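Local coordinates for protein rubber oxygenase (Streptomyces sp., PDB 5O1L) that cleaves the carbon-carbon double bonds of poly(cis-1,4-isoprene) rubber by adding dioxygen, using a non-covalently bound b-type heme, at residues Asp56-Ile67 and Arg195-Leu204; Leu97-Met107 and Ile188-Met196. One frame throughout, in Å; residues are numbered along the deposited sequence. Where two conformers were deposited one is given.

Interaction 1: Asp56-Ile67 and Arg195-Leu204; sequences DEEADPVLAAVI and RMVHAAVRHL. With HEM (protoporphyrin IX containing Fe), chain C.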
loop_
_atom_site.group_PDB
_atom_site.type_symbol
_atom_site.label_atom_id
_atom_site.label_comp_id
_atom_site.label_asym_id
_atom_site.label_seq_id
_atom_site.Cartn_x
_atom_site.Cartn_y
_atom_site.Cartn_z
ATOM N N ASP A 56 11.459 9.322 -10.371
ATOM C CA ASP A 56 12.563 8.463 -9.931
ATOM C C ASP A 56 13.750 8.695 -10.878
ATOM O O ASP A 56 13.870 8.071 -11.920
ATOM C CB ASP A 56 12.132 7.006 -9.885
ATOM C CG ASP A 56 13.138 6.079 -9.194
ATOM O OD1 ASP A 56 14.325 6.409 -9.184
ATOM O OD2 ASP A 56 12.714 5.012 -8.692
ATOM N N GLU A 57 14.627 9.617 -10.506
ATOM C CA GLU A 57 15.735 10.032 -11.345
ATOM C C GLU A 57 16.682 8.899 -11.713
ATOM O O GLU A 57 17.175 8.886 -12.849
ATOM C CB GLU A 57 16.564 11.124 -10.619
ATOM C CG GLU A 57 17.534 11.833 -11.518
ATOM C CD GLU A 57 18.081 13.101 -10.868
ATOM O OE1 GLU A 57 18.333 14.099 -11.597
ATOM O OE2 GLU A 57 18.264 13.104 -9.619
ATOM N N GLU A 58 16.878 7.944 -10.820
ATOM C CA GLU A 58 17.753 6.816 -11.063
ATOM C C GLU A 58 17.069 5.751 -11.913
ATOM O O GLU A 58 17.677 5.202 -12.834
ATOM C CB GLU A 58 18.244 6.150 -9.773
ATOM C CG GLU A 58 19.111 7.077 -8.920
ATOM C CD GLU A 58 19.343 6.583 -7.495
ATOM O OE1 GLU A 58 18.611 5.727 -6.970
ATOM O OE2 GLU A 58 20.258 7.081 -6.827
ATOM N N ALA A 59 15.840 5.399 -11.607
ATOM C CA ALA A 59 15.170 4.293 -12.287
ATOM C C ALA A 59 14.572 4.679 -13.644
ATOM O O ALA A 59 14.533 3.886 -14.571
ATOM C CB ALA A 59 14.060 3.689 -11.437
ATOM N N ASP A 60 14.066 5.878 -13.784
ATOM C CA ASP A 60 13.268 6.226 -14.934
ATOM C C ASP A 60 14.040 6.064 -16.274
ATOM O O ASP A 60 13.513 5.414 -17.172
ATOM C CB ASP A 60 12.621 7.606 -14.768
ATOM C CG ASP A 60 11.497 7.633 -13.705
ATOM O OD1 ASP A 60 10.965 6.578 -13.359
ATOM O OD2 ASP A 60 11.163 8.763 -13.270
ATOM N N PRO A 61 15.232 6.635 -16.361
ATOM C CA PRO A 61 15.961 6.501 -17.651
ATOM C C PRO A 61 16.397 5.071 -17.934
ATOM O O PRO A 61 16.446 4.679 -19.115
ATOM C CB PRO A 61 17.166 7.416 -17.471
ATOM C CG PRO A 61 17.236 7.766 -16.016
ATOM C CD PRO A 61 15.897 7.576 -15.422
ATOM N N VAL A 62 16.701 4.309 -16.896
ATOM C CA VAL A 62 17.090 2.914 -17.068
ATOM C C VAL A 62 15.960 2.103 -17.639
ATOM O O VAL A 62 16.123 1.321 -18.630
ATOM C CB VAL A 62 17.674 2.311 -15.789
ATOM C CG1 VAL A 62 17.927 0.816 -16.002
ATOM C CG2 VAL A 62 18.968 3.077 -15.401
ATOM N N LEU A 63 14.777 2.193 -17.049
ATOM C CA LEU A 63 13.650 1.448 -17.532
ATOM C C LEU A 63 13.178 1.861 -18.906
ATOM O O LEU A 63 12.759 1.013 -19.694
ATOM C CB LEU A 63 12.502 1.414 -16.508
ATOM C CG LEU A 63 12.573 0.236 -15.536
ATOM C CD1 LEU A 63 12.426 -1.134 -16.193
ATOM C CD2 LEU A 63 13.820 0.299 -14.706
ATOM N N ALA A 64 13.302 3.155 -19.219
ATOM C CA ALA A 64 12.933 3.647 -20.523
ATOM C C ALA A 64 13.868 2.966 -21.542
ATOM O O ALA A 64 13.362 2.507 -22.571
ATOM C CB ALA A 64 13.089 5.157 -20.576
ATOM N N ALA A 65 15.148 2.866 -21.238
ATOM C CA ALA A 65 16.149 2.253 -22.158
ATOM C C ALA A 65 15.904 0.769 -22.311
ATOM O O ALA A 65 15.863 0.251 -23.453
ATOM C CB ALA A 65 17.542 2.508 -21.697
ATOM N N VAL A 66 15.634 0.071 -21.208
ATOM C CA VAL A 66 15.307 -1.342 -21.248
ATOM C C VAL A 66 14.082 -1.618 -22.125
ATOM O O VAL A 66 14.116 -2.507 -23.006
ATOM C CB VAL A 66 15.162 -1.912 -19.817
ATOM C CG1 VAL A 66 14.590 -3.323 -19.831
ATOM C CG2 VAL A 66 16.528 -1.834 -19.113
ATOM N N ILE A 67 13.035 -0.838 -21.999
ATOM C CA ILE A 67 11.848 -1.023 -22.764
ATOM C C ILE A 67 12.146 -0.736 -24.280
ATOM O O ILE A 67 11.828 -1.557 -25.128
ATOM C CB ILE A 67 10.709 -0.139 -22.266
ATOM C CG1 ILE A 67 10.237 -0.680 -20.910
ATOM C CG2 ILE A 67 9.554 -0.147 -23.227
ATOM C CD1 ILE A 67 9.433 0.333 -20.091
ATOM N N ARG A 195 9.811 -0.697 -7.760
ATOM C CA ARG A 195 10.420 0.523 -8.255
ATOM C C ARG A 195 10.605 0.492 -9.769
ATOM O O ARG A 195 10.361 1.467 -10.486
ATOM C CB ARG A 195 11.709 0.728 -7.492
ATOM C CG ARG A 195 12.429 1.974 -7.715
ATOM C CD ARG A 195 13.492 2.175 -6.688
ATOM N NE ARG A 195 14.149 3.341 -7.100
ATOM C CZ ARG A 195 15.323 3.756 -6.705
ATOM N NH1 ARG A 195 16.001 3.035 -5.885
ATOM N NH2 ARG A 195 15.832 4.871 -7.207
ATOM N N MET A 196 10.999 -0.669 -10.276
ATOM C CA MET A 196 11.199 -0.846 -11.716
ATOM C C MET A 196 9.846 -0.857 -12.475
ATOM O O MET A 196 9.745 -0.200 -13.541
ATOM C CB MET A 196 11.943 -2.152 -12.016
ATOM C CG MET A 196 13.354 -2.218 -11.491
ATOM S SD MET A 196 14.069 -3.905 -11.563
ATOM C CE MET A 196 13.733 -4.305 -13.250
ATOM N N VAL A 197 8.828 -1.521 -11.933
ATOM C CA VAL A 197 7.486 -1.485 -12.508
ATOM C C VAL A 197 7.021 -0.030 -12.605
ATOM O O VAL A 197 6.543 0.445 -13.649
ATOM C CB VAL A 197 6.461 -2.334 -11.770
ATOM C CG1 VAL A 197 5.065 -2.080 -12.309
ATOM C CG2 VAL A 197 6.843 -3.777 -11.880
ATOM N N HIS A 198 7.102 0.740 -11.492
ATOM C CA HIS A 198 6.634 2.086 -11.526
ATOM C C HIS A 198 7.409 2.882 -12.595
ATOM O O HIS A 198 6.792 3.700 -13.255
ATOM C CB HIS A 198 6.791 2.709 -10.119
ATOM C CG HIS A 198 5.777 2.250 -9.116
ATOM N ND1 HIS A 198 5.981 2.441 -7.765
ATOM C CD2 HIS A 198 4.536 1.697 -9.258
ATOM C CE1 HIS A 198 4.899 1.988 -7.138
ATOM N NE2 HIS A 198 4.014 1.512 -7.990
ATOM N N ALA A 199 8.710 2.708 -12.691
ATOM C CA ALA A 199 9.501 3.403 -13.668
ATOM C C ALA A 199 9.056 3.056 -15.110
ATOM O O ALA A 199 8.974 3.946 -15.975
ATOM C CB ALA A 199 10.957 3.117 -13.422
ATOM N N ALA A 200 8.738 1.812 -15.344
ATOM C CA ALA A 200 8.196 1.399 -16.634
ATOM C C ALA A 200 6.887 2.096 -16.917
ATOM O O ALA A 200 6.698 2.595 -18.028
ATOM C CB ALA A 200 7.981 -0.093 -16.656
ATOM N N VAL A 201 5.988 2.144 -15.938
ATOM C CA VAL A 201 4.717 2.839 -16.073
ATOM C C VAL A 201 4.868 4.286 -16.447
ATOM O O VAL A 201 4.062 4.823 -17.209
ATOM C CB VAL A 201 3.855 2.639 -14.812
ATOM C CG1 VAL A 201 2.585 3.486 -14.829
ATOM C CG2 VAL A 201 3.498 1.142 -14.710
ATOM N N ARG A 202 5.879 4.937 -15.900
ATOM C CA ARG A 202 6.116 6.359 -16.182
ATOM C C ARG A 202 6.485 6.550 -17.652
ATOM O O ARG A 202 6.213 7.595 -18.227
ATOM C CB ARG A 202 7.181 6.922 -15.274
ATOM C CG ARG A 202 6.769 6.981 -13.822
ATOM C CD ARG A 202 7.726 7.849 -13.030
ATOM N NE ARG A 202 7.465 7.674 -11.602
ATOM C CZ ARG A 202 8.112 6.795 -10.865
ATOM N NH1 ARG A 202 9.134 6.039 -11.284
ATOM N NH2 ARG A 202 7.657 6.603 -9.593
ATOM N N HIS A 203 7.145 5.557 -18.238
ATOM C CA HIS A 203 7.449 5.608 -19.669
ATOM C C HIS A 203 6.219 5.249 -20.517
ATOM O O HIS A 203 5.999 5.834 -21.599
ATOM C CB HIS A 203 8.610 4.684 -19.925
ATOM C CG HIS A 203 9.163 4.754 -21.322
ATOM N ND1 HIS A 203 9.183 3.671 -22.166
ATOM C CD2 HIS A 203 9.710 5.788 -22.005
ATOM C CE1 HIS A 203 9.709 4.035 -23.324
ATOM N NE2 HIS A 203 10.008 5.318 -23.267
ATOM N N LEU A 204 5.377 4.342 -20.054
ATOM C CA LEU A 204 4.263 3.791 -20.823
ATOM C C LEU A 204 3.003 4.611 -20.784
ATOM O O LEU A 204 2.397 4.867 -21.836
ATOM C CB LEU A 204 3.941 2.355 -20.381
ATOM C CG LEU A 204 5.125 1.452 -20.701
ATOM C CD1 LEU A 204 4.955 0.107 -20.034
ATOM C CD2 LEU A 204 5.285 1.262 -22.209
HETATM C CHA HEM C . 2.494 -1.612 -9.714
HETATM C CHB HEM C . 3.081 -1.134 -5.027
HETATM C CHC HEM C . 2.142 3.547 -5.388
HETATM C CHD HEM C . 0.581 2.798 -9.837
HETATM C C1A HEM C . 2.778 -1.814 -8.410
HETATM C C2A HEM C . 3.201 -3.105 -7.920
HETATM C C3A HEM C . 3.324 -2.980 -6.592
HETATM C C4A HEM C . 3.053 -1.660 -6.245
HETATM C CMA HEM C . 3.711 -4.110 -5.669
HETATM C CAA HEM C . 3.441 -4.405 -8.726
HETATM C CBA HEM C . 2.104 -5.138 -8.943
HETATM C CGA HEM C . 2.369 -6.553 -9.308
HETATM O O1A HEM C . 2.687 -6.698 -10.494
HETATM O O2A HEM C . 2.281 -7.478 -8.410
HETATM C C1B HEM C . 2.911 0.212 -4.718
HETATM C C2B HEM C . 3.062 0.716 -3.397
HETATM C C3B HEM C . 2.836 2.019 -3.447
HETATM C C4B HEM C . 2.497 2.349 -4.823
HETATM C CMB HEM C . 3.437 -0.064 -2.154
HETATM C CAB HEM C . 2.910 3.108 -2.505
HETATM C CBB HEM C . 3.275 3.029 -1.124
HETATM C C1C HEM C . 1.626 3.773 -6.655
HETATM C C2C HEM C . 0.995 5.027 -7.024
HETATM C C3C HEM C . 0.588 4.787 -8.295
HETATM C C4C HEM C . 0.904 3.403 -8.602
HETATM C CMC HEM C . 0.957 6.291 -6.215
HETATM C CAC HEM C . -0.133 5.707 -9.188
HETATM C CBC HEM C . -0.403 7.066 -9.053
HETATM C C1D HEM C . 0.962 1.526 -10.175
HETATM C C2D HEM C . 0.765 0.940 -11.516
HETATM C C3D HEM C . 1.286 -0.282 -11.502
HETATM C C4D HEM C . 1.854 -0.460 -10.164
HETATM C CMD HEM C . 0.019 1.642 -12.588
HETATM C CAD HEM C . 1.292 -1.312 -12.658
HETATM C CBD HEM C . -0.024 -2.076 -12.587
HETATM C CGD HEM C . -0.083 -3.051 -13.768
HETATM O O1D HEM C . -0.141 -4.270 -13.490
HETATM O O2D HEM C . -0.073 -2.688 -14.975
HETATM N NA HEM C . 2.724 -0.929 -7.381
HETATM N NB HEM C . 2.547 1.233 -5.505
HETATM N NC HEM C . 1.547 2.778 -7.590
HETATM N ND HEM C . 1.696 0.672 -9.419
HETATM FE FE HEM C . 2.149 0.953 -7.496
HETATM O O HOH W 1 10.340 4.017 -9.695
HETATM O O HOH W 2 18.781 3.778 -5.246
HETATM O O HOH W 3 10.666 5.555 -17.384
#

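Interaction 2: Leu97-Met107 and Ile188-Met196; sequences LREFMEHARRM and IVTAVKTRM. With HEM (protoporphyrin IX containing Fe), chain C.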
loop_
_atom_site.group_PDB
_atom_site.type_symbol
_atom_site.label_atom_id
_atom_site.label_comp_id
_atom_site.label_asym_id
_atom_site.label_seq_id
_atom_site.Cartn_x
_atom_site.Cartn_y
_atom_site.Cartn_z
ATOM N N LEU A 97 20.874 -1.798 -16.160
ATOM C CA LEU A 97 19.898 -2.307 -15.199
ATOM C C LEU A 97 20.598 -3.017 -14.079
ATOM O O LEU A 97 20.232 -2.878 -12.883
ATOM C CB LEU A 97 18.920 -3.221 -15.923
ATOM C CG LEU A 97 17.809 -3.782 -15.041
ATOM C CD1 LEU A 97 16.925 -2.662 -14.529
ATOM C CD2 LEU A 97 16.959 -4.778 -15.791
ATOM N N ARG A 98 21.607 -3.824 -14.332
ATOM C CA ARG A 98 22.347 -4.462 -13.257
ATOM C C ARG A 98 22.894 -3.428 -12.251
ATOM O O ARG A 98 22.698 -3.582 -11.027
ATOM C CB ARG A 98 23.508 -5.310 -13.774
ATOM C CG ARG A 98 24.248 -5.998 -12.626
ATOM C CD ARG A 98 25.393 -6.929 -13.021
ATOM N NE ARG A 98 26.198 -6.440 -14.120
ATOM C CZ ARG A 98 27.096 -5.450 -14.130
ATOM N NH1 ARG A 98 27.359 -4.693 -13.059
ATOM N NH2 ARG A 98 27.746 -5.215 -15.271
ATOM N N GLU A 99 23.490 -2.381 -12.766
ATOM C CA GLU A 99 24.061 -1.351 -11.910
ATOM C C GLU A 99 22.952 -0.686 -11.075
ATOM O O GLU A 99 23.138 -0.503 -9.871
ATOM C CB GLU A 99 24.783 -0.307 -12.765
ATOM C CG GLU A 99 25.363 0.901 -12.095
ATOM C CD GLU A 99 26.199 1.705 -13.088
ATOM O OE1 GLU A 99 25.636 2.524 -13.853
ATOM O OE2 GLU A 99 27.416 1.439 -13.149
ATOM N N PHE A 100 21.839 -0.373 -11.728
ATOM C CA PHE A 100 20.674 0.202 -11.007
ATOM C C PHE A 100 20.268 -0.724 -9.902
ATOM O O PHE A 100 20.032 -0.260 -8.743
ATOM C CB PHE A 100 19.516 0.510 -11.937
ATOM C CG PHE A 100 18.238 0.797 -11.196
ATOM C CD1 PHE A 100 18.101 2.047 -10.590
ATOM C CD2 PHE A 100 17.267 -0.201 -10.978
ATOM C CE1 PHE A 100 16.991 2.290 -9.834
ATOM C CE2 PHE A 100 16.177 0.082 -10.161
ATOM C CZ PHE A 100 16.057 1.336 -9.634
ATOM N N MET A 101 20.103 -2.000 -10.164
ATOM C CA MET A 101 19.554 -2.938 -9.177
ATOM C C MET A 101 20.492 -3.150 -8.018
ATOM O O MET A 101 20.051 -3.280 -6.860
ATOM C CB MET A 101 19.187 -4.306 -9.825
ATOM C CG MET A 101 18.028 -4.147 -10.741
ATOM S SD MET A 101 17.544 -5.698 -11.551
ATOM C CE MET A 101 16.736 -6.428 -10.122
ATOM N N GLU A 102 21.787 -3.157 -8.300
ATOM C CA GLU A 102 22.777 -3.352 -7.238
ATOM C C GLU A 102 22.722 -2.167 -6.245
ATOM O O GLU A 102 22.907 -2.365 -5.055
ATOM C CB GLU A 102 24.197 -3.565 -7.844
ATOM C CG GLU A 102 24.514 -5.067 -8.025
ATOM C CD GLU A 102 24.425 -5.858 -6.665
ATOM O OE1 GLU A 102 25.114 -5.403 -5.704
ATOM O OE2 GLU A 102 23.654 -6.902 -6.463
ATOM N N HIS A 103 22.488 -0.970 -6.765
ATOM C CA HIS A 103 22.335 0.199 -5.926
ATOM C C HIS A 103 20.981 0.214 -5.203
ATOM O O HIS A 103 20.915 0.475 -3.985
ATOM C CB HIS A 103 22.478 1.425 -6.827
ATOM C CG HIS A 103 22.475 2.722 -6.085
ATOM N ND1 HIS A 103 23.436 3.029 -5.143
ATOM C CD2 HIS A 103 21.648 3.795 -6.153
ATOM C CE1 HIS A 103 23.207 4.235 -4.657
ATOM N NE2 HIS A 103 22.128 4.722 -5.253
ATOM N N ALA A 104 19.924 -0.132 -5.949
ATOM C CA ALA A 104 18.579 -0.070 -5.396
ATOM C C ALA A 104 18.320 -1.083 -4.319
ATOM O O ALA A 104 17.431 -0.846 -3.455
ATOM C CB ALA A 104 17.590 -0.230 -6.511
ATOM N N ARG A 105 19.066 -2.179 -4.261
ATOM C CA ARG A 105 18.833 -3.175 -3.266
ATOM C C ARG A 105 19.470 -2.863 -1.889
ATOM O O ARG A 105 19.250 -3.565 -0.937
ATOM C CB ARG A 105 19.244 -4.554 -3.807
ATOM C CG ARG A 105 20.766 -4.665 -3.789
ATOM C CD ARG A 105 21.303 -5.981 -4.336
ATOM N NE ARG A 105 20.761 -7.103 -3.588
ATOM C CZ ARG A 105 20.813 -8.379 -3.901
ATOM N NH1 ARG A 105 21.403 -8.772 -5.029
ATOM N NH2 ARG A 105 20.214 -9.229 -3.118
ATOM N N ARG A 106 20.224 -1.769 -1.822
ATOM C CA ARG A 106 20.886 -1.420 -0.568
ATOM C C ARG A 106 19.878 -0.823 0.422
ATOM O O ARG A 106 19.150 0.089 0.074
ATOM C CB ARG A 106 21.965 -0.405 -0.865
ATOM C CG ARG A 106 23.118 -1.011 -1.656
ATOM C CD ARG A 106 24.078 0.044 -2.132
ATOM N NE ARG A 106 24.640 0.755 -1.001
ATOM C CZ ARG A 106 24.415 2.030 -0.693
ATOM N NH1 ARG A 106 23.652 2.834 -1.461
ATOM N NH2 ARG A 106 24.991 2.505 0.409
ATOM N N MET A 107 19.924 -1.334 1.623
ATOM C CA MET A 107 19.134 -0.760 2.723
ATOM C C MET A 107 19.669 0.586 3.102
ATOM O O MET A 107 20.896 0.791 3.037
ATOM C CB MET A 107 19.183 -1.682 3.900
ATOM C CG MET A 107 18.484 -2.989 3.644
ATOM S SD MET A 107 16.689 -2.891 3.632
ATOM C CE MET A 107 16.398 -2.868 5.423
ATOM N N ILE A 188 13.000 -6.736 -0.008
ATOM C CA ILE A 188 13.904 -5.943 -0.842
ATOM C C ILE A 188 13.709 -6.249 -2.328
ATOM O O ILE A 188 13.634 -5.352 -3.141
ATOM C CB ILE A 188 15.335 -6.225 -0.452
ATOM C CG1 ILE A 188 15.574 -5.789 1.012
ATOM C CG2 ILE A 188 16.279 -5.500 -1.441
ATOM C CD1 ILE A 188 16.911 -6.184 1.583
ATOM N N VAL A 189 13.580 -7.530 -2.623
ATOM C CA VAL A 189 13.258 -7.982 -3.979
ATOM C C VAL A 189 11.978 -7.327 -4.479
ATOM O O VAL A 189 11.986 -6.721 -5.554
ATOM C CB VAL A 189 13.193 -9.484 -4.041
ATOM C CG1 VAL A 189 12.808 -9.940 -5.414
ATOM C CG2 VAL A 189 14.519 -10.069 -3.567
ATOM N N THR A 190 10.908 -7.387 -3.674
ATOM C CA THR A 190 9.627 -6.827 -4.071
ATOM C C THR A 190 9.750 -5.340 -4.252
ATOM O O THR A 190 9.225 -4.781 -5.185
ATOM C CB THR A 190 8.594 -7.136 -2.980
ATOM O OG1 THR A 190 8.422 -8.554 -3.029
ATOM C CG2 THR A 190 7.266 -6.402 -3.235
ATOM N N ALA A 191 10.441 -4.657 -3.319
ATOM C CA ALA A 191 10.593 -3.215 -3.455
ATOM C C ALA A 191 11.342 -2.794 -4.697
ATOM O O ALA A 191 10.954 -1.829 -5.397
ATOM C CB ALA A 191 11.285 -2.626 -2.242
ATOM N N VAL A 192 12.439 -3.455 -5.008
ATOM C CA VAL A 192 13.235 -3.125 -6.153
ATOM C C VAL A 192 12.424 -3.423 -7.469
ATOM O O VAL A 192 12.381 -2.584 -8.370
ATOM C CB VAL A 192 14.567 -3.841 -6.164
ATOM C CG1 VAL A 192 15.259 -3.673 -7.509
ATOM C CG2 VAL A 192 15.449 -3.380 -5.041
ATOM N N LYS A 193 11.761 -4.568 -7.506
ATOM C CA LYS A 193 10.932 -4.853 -8.671
ATOM C C LYS A 193 9.813 -3.845 -8.811
ATOM O O LYS A 193 9.498 -3.447 -9.927
ATOM C CB LYS A 193 10.391 -6.278 -8.550
ATOM C CG LYS A 193 11.480 -7.357 -8.756
ATOM C CD LYS A 193 10.901 -8.750 -8.744
ATOM C CE LYS A 193 11.995 -9.774 -8.931
ATOM N NZ LYS A 193 11.452 -11.149 -8.967
ATOM N N THR A 194 9.163 -3.422 -7.695
ATOM C CA THR A 194 8.121 -2.418 -7.751
ATOM C C THR A 194 8.638 -1.119 -8.269
ATOM O O THR A 194 7.990 -0.442 -9.077
ATOM C CB THR A 194 7.452 -2.277 -6.371
ATOM O OG1 THR A 194 6.907 -3.546 -5.934
ATOM C CG2 THR A 194 6.402 -1.137 -6.402
ATOM N N ARG A 195 9.811 -0.697 -7.760
ATOM C CA ARG A 195 10.420 0.523 -8.255
ATOM C C ARG A 195 10.605 0.492 -9.769
ATOM O O ARG A 195 10.361 1.467 -10.486
ATOM C CB ARG A 195 11.709 0.728 -7.492
ATOM C CG ARG A 195 12.429 1.974 -7.715
ATOM C CD ARG A 195 13.492 2.175 -6.688
ATOM N NE ARG A 195 14.149 3.341 -7.100
ATOM C CZ ARG A 195 15.323 3.756 -6.705
ATOM N NH1 ARG A 195 16.001 3.035 -5.885
ATOM N NH2 ARG A 195 15.832 4.871 -7.207
ATOM N N MET A 196 10.999 -0.669 -10.276
ATOM C CA MET A 196 11.199 -0.846 -11.716
ATOM C C MET A 196 9.846 -0.857 -12.475
ATOM O O MET A 196 9.745 -0.200 -13.541
ATOM C CB MET A 196 11.943 -2.152 -12.016
ATOM C CG MET A 196 13.354 -2.218 -11.491
ATOM S SD MET A 196 14.069 -3.905 -11.563
ATOM C CE MET A 196 13.733 -4.305 -13.250
HETATM C CHA HEM C . 2.494 -1.612 -9.714
HETATM C CHB HEM C . 3.081 -1.134 -5.027
HETATM C CHC HEM C . 2.142 3.547 -5.388
HETATM C CHD HEM C . 0.581 2.798 -9.837
HETATM C C1A HEM C . 2.778 -1.814 -8.410
HETATM C C2A HEM C . 3.201 -3.105 -7.920
HETATM C C3A HEM C . 3.324 -2.980 -6.592
HETATM C C4A HEM C . 3.053 -1.660 -6.245
HETATM C CMA HEM C . 3.711 -4.110 -5.669
HETATM C CAA HEM C . 3.441 -4.405 -8.726
HETATM C CBA HEM C . 2.104 -5.138 -8.943
HETATM C CGA HEM C . 2.369 -6.553 -9.308
HETATM O O1A HEM C . 2.687 -6.698 -10.494
HETATM O O2A HEM C . 2.281 -7.478 -8.410
HETATM C C1B HEM C . 2.911 0.212 -4.718
HETATM C C2B HEM C . 3.062 0.716 -3.397
HETATM C C3B HEM C . 2.836 2.019 -3.447
HETATM C C4B HEM C . 2.497 2.349 -4.823
HETATM C CMB HEM C . 3.437 -0.064 -2.154
HETATM C CAB HEM C . 2.910 3.108 -2.505
HETATM C CBB HEM C . 3.275 3.029 -1.124
HETATM C C1C HEM C . 1.626 3.773 -6.655
HETATM C C2C HEM C . 0.995 5.027 -7.024
HETATM C C3C HEM C . 0.588 4.787 -8.295
HETATM C C4C HEM C . 0.904 3.403 -8.602
HETATM C CMC HEM C . 0.957 6.291 -6.215
HETATM C CAC HEM C . -0.133 5.707 -9.188
HETATM C CBC HEM C . -0.403 7.066 -9.053
HETATM C C1D HEM C . 0.962 1.526 -10.175
HETATM C C2D HEM C . 0.765 0.940 -11.516
HETATM C C3D HEM C . 1.286 -0.282 -11.502
HETATM C C4D HEM C . 1.854 -0.460 -10.164
HETATM C CMD HEM C . 0.019 1.642 -12.588
HETATM C CAD HEM C . 1.292 -1.312 -12.658
HETATM C CBD HEM C . -0.024 -2.076 -12.587
HETATM C CGD HEM C . -0.083 -3.051 -13.768
HETATM O O1D HEM C . -0.141 -4.270 -13.490
HETATM O O2D HEM C . -0.073 -2.688 -14.975
HETATM N NA HEM C . 2.724 -0.929 -7.381
HETATM N NB HEM C . 2.547 1.233 -5.505
HETATM N NC HEM C . 1.547 2.778 -7.590
HETATM N ND HEM C . 1.696 0.672 -9.419
HETATM FE FE HEM C . 2.149 0.953 -7.496
HETATM O O HOH W 4 15.414 1.000 -3.944
#

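Interaction 1: Asp56-Ile67 and Arg195-Leu204
Arg195 grips Asp56 side-on, each of two nitrogens taking its own carboxylate oxygen: NE donates to Asp56 OD2 at 2.7 Å, on its syn lone pair, and NH2 reaches OD1 in a straight line. The two planes lie 17° apart. With CG anti to the backbone N (chi1 -173°) and the chain extended as far as NE, Arg195 carries its charge off the flank of its helix to the loop before helix 59-68. NH2 also bonds OE1 of Glu58 at 2.9 Å, making a three-residue salt-bridge network. Asp56 OD1 accepts from Ala59 N, met from above the carboxylate plane, a capping bond for the turn leading into the helix. A lysine in place of Arg195 would probably lose the paired grip and leave Asp56 or Glu58 without its mate. Two turns on from Arg195, Arg202 NH1 donates to Asp60 OD1 at 2.8 Å. Asp56 N lies over one face of this guanidinium, His198 O over the other, both toward the rim. A water joins Asp56 OD2, Arg195 O and Arg202 NH1. Beyond the charged cluster the helices meet through alanines and larger side chains: Ala59 CB rests 3.7 Å from Ala199 CB, Leu63 lies over Ala199 and Met196, Ala64 CB makes a CH-pi contact over the face of the His203 ring, and Ile67 CD1 touches Ala200 CB. The axes cross at -70°, 8.2 Å apart. On the far side of helix 187-204, His198 NE2 binds the heme iron at 2.0 Å, while helices 72-79 and 95-104 flank the contact through Leu79 and Phe100.

Interaction 2: Leu97-Met107 and Ile188-Met196
Phe100 sets the edge of its ring over the guanidinium of Arg195: CE1 stands 3.8 Å from CZ of Arg195, above the centre of that group, with the two planes 76° apart. Since NE lies near the plane of the ring, the charge meets ring C-H atoms instead of the pi face. Phe100 CG is anti to the backbone N (chi1 167°), which swings the ring along its helix until one face, toward its rim, lies under Ala104 CB. In one of two deposited conformers, Met196 bends at chi3: CG passes CE2 of Phe100, SD lies 3.9 Å from Met101 SD, and CE meets Leu97 CD1 at 3.8 Å. Val192 pushes CG2 against Ala104 O at 3.6 Å, its CG1 facing Met101 CE, and Ile188 closes the far end with CG2 on Arg105 and CD1 against Met107 SD. In the next shell, one water accepts from Arg195 NH1 and donates to Ala104 O. Arg105 pairs with Glu102 and with Gln87 O, and Asn85 OD1 receives Ile188 N. Thr194, on another side of helix 187-204, packs CG2 against heme C4A at 3.4 Å. No direct hydrogen bond spans the two segments, so their cohesion rests on aliphatic and aromatic contacts, while the carboxylates of Asp56 and Glu58, outside both, meet the charge of Arg195.

How the interactions relate
From the N terminus the chain first runs through 56-67, then through helix 72-79 to 97-107, and only after some eighty further, largely helical residues does it enter helix 187-204. Its first half, 188-196, closes the inner loop against 97-107 in interaction 2; its second half, 195-204, closes the outer loop against 56-67 in interaction 1. The smaller loop therefore lies wholly within the larger. Arg195 and Met196 belong to both contacts, and the two early helices also touch directly, Ala59 CB lying 3.6 Å from Phe100 CZ. Together the two interactions tie the early helices to the helix carrying the heme's axial histidine.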